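Local coordinates for hemolysin-like protein containing CBS domains (Oenococcus oeni, PDB 3OCO), which is of uncharacterised function, the fragment being the paired CBS-domain region of a UPF0053 membrane protein that may bind flavin adenine dinucleotide, at residues D36-I41 with K85-T90. Residues are numbered along the deposited sequence; the frame is centred on the assembly and turned at random.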
# COMPACT_ATOMS: atom_id res chain seq x y z
N ASP A 36 10.63 18.20 -1.54
CA ASP A 36 11.48 18.83 -2.55
C ASP A 36 12.80 18.08 -2.74
O ASP A 36 13.36 17.53 -1.79
CB ASP A 36 11.74 20.29 -2.17
CG ASP A 36 12.50 21.05 -3.25
OD1 ASP A 36 11.96 21.14 -4.38
OD2 ASP A 36 13.62 21.54 -2.99
N VAL A 37 13.31 18.08 -3.97
CA VAL A 37 14.55 17.37 -4.29
C VAL A 37 15.73 17.82 -3.42
O VAL A 37 16.71 17.09 -3.26
CB VAL A 37 14.91 17.52 -5.78
CG1 VAL A 37 15.18 19.00 -6.13
CG2 VAL A 37 16.09 16.66 -6.14
N ASP A 38 15.64 19.01 -2.84
CA ASP A 38 16.72 19.55 -2.02
C ASP A 38 16.44 19.51 -0.52
O ASP A 38 17.21 20.05 0.27
CB ASP A 38 17.03 20.98 -2.44
CG ASP A 38 18.06 21.05 -3.55
OD1 ASP A 38 18.44 19.99 -4.10
OD2 ASP A 38 18.47 22.18 -3.88
N GLU A 39 15.33 18.90 -0.13
CA GLU A 39 15.10 18.68 1.28
C GLU A 39 15.93 17.48 1.71
O GLU A 39 16.32 16.66 0.88
CB GLU A 39 13.63 18.50 1.59
CG GLU A 39 13.06 19.65 2.41
CD GLU A 39 11.77 20.20 1.84
OE1 GLU A 39 10.94 19.40 1.34
OE2 GLU A 39 11.57 21.43 1.91
N THR A 40 16.23 17.40 3.00
CA THR A 40 17.01 16.31 3.54
C THR A 40 16.11 15.14 3.93
O THR A 40 14.91 15.31 4.12
CB THR A 40 17.71 16.73 4.79
OG1 THR A 40 16.71 17.08 5.75
CG2 THR A 40 18.61 17.95 4.52
N ILE A 41 16.71 13.97 4.07
CA ILE A 41 15.97 12.80 4.46
C ILE A 41 15.29 13.08 5.78
O ILE A 41 14.12 12.78 5.96
CB ILE A 41 16.88 11.62 4.60
CG1 ILE A 41 17.56 11.32 3.27
CG2 ILE A 41 16.10 10.40 5.10
CD1 ILE A 41 16.77 10.42 2.38
N LYS A 85 21.08 13.60 6.58
CA LYS A 85 21.37 14.91 5.99
C LYS A 85 21.42 14.80 4.48
O LYS A 85 21.40 15.81 3.78
CB LYS A 85 22.67 15.48 6.55
CG LYS A 85 22.61 15.69 8.06
CD LYS A 85 23.95 15.99 8.68
CE LYS A 85 23.78 16.44 10.12
NZ LYS A 85 22.87 17.62 10.24
N ALA A 86 21.48 13.57 3.97
CA ALA A 86 21.43 13.36 2.53
C ALA A 86 20.14 13.93 1.97
O ALA A 86 19.13 14.01 2.67
CB ALA A 86 21.57 11.88 2.21
N LYS A 87 20.18 14.32 0.70
CA LYS A 87 19.07 15.02 0.04
C LYS A 87 18.13 14.00 -0.56
O LYS A 87 18.56 12.92 -0.97
CB LYS A 87 19.59 15.91 -1.11
CG LYS A 87 20.53 17.04 -0.70
CD LYS A 87 19.78 18.08 0.11
CE LYS A 87 20.60 19.31 0.26
NZ LYS A 87 21.12 19.69 -1.11
N ILE A 88 16.86 14.37 -0.70
CA ILE A 88 15.87 13.46 -1.25
C ILE A 88 16.35 12.87 -2.57
O ILE A 88 16.10 11.70 -2.86
CB ILE A 88 14.51 14.15 -1.44
CG1 ILE A 88 14.04 14.76 -0.12
CG2 ILE A 88 13.47 13.15 -1.90
CD1 ILE A 88 13.65 13.72 0.89
N SER A 89 17.05 13.67 -3.37
CA SER A 89 17.53 13.22 -4.67
C SER A 89 18.34 11.93 -4.59
O SER A 89 18.43 11.17 -5.55
CB SER A 89 18.40 14.31 -5.33
OG SER A 89 19.45 14.71 -4.45
N THR A 90 18.96 11.68 -3.45
CA THR A 90 19.74 10.47 -3.33
C THR A 90 18.85 9.21 -3.24
O THR A 90 19.29 8.13 -3.62
CB THR A 90 20.78 10.55 -2.20
OG1 THR A 90 20.11 10.56 -0.92
CG2 THR A 90 21.63 11.84 -2.37
O HOH W 1 19.70 17.58 -4.31
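I88 N donates to E39 O (2.8 Å), and I41 N to A86 O (2.8 Å), two bonds that flank T40 and K87 and make a single beta bridge. In this CBS-domain pair the bridge ties the link between strand 35-36 and helix 41-51 to the loop between helix 73-83 and strand 96-99. Each donor lies almost on the extension of its acceptor's C=O bond, at 167° on E39 and 173° on A86.

I88 lies against the D36-E39 type I turn. Its CB faces D36 O, and with chi1 at -56° CG1 stands beside its own backbone N, set against both E39 O (3.1 Å) and D36 O, which lie on the same side of it. Beyond it, CD1 reaches T40 O (3.8 Å). The buried side chain also touches V58 and A71, neighbours from strands 55-60 and 66-72. D36 OD2 accepts from D38 N in an Asx turn, while OD1 bonds to N62 N and T59 OG1. T40 is the N-cap of helix 41-51: its side chain caps a backbone N in the first turn, and OG1 also bonds to D43 OD2.

At the outer side, K87 lays CD on D38 O, and its NZ stays 4.0 Å from D38 OD1, beyond salt-bridge range. A water donates to D38 OD1 (2.7 Å) and is hydrogen-bonded to S89 OG (2.9 Å), joining the two loops.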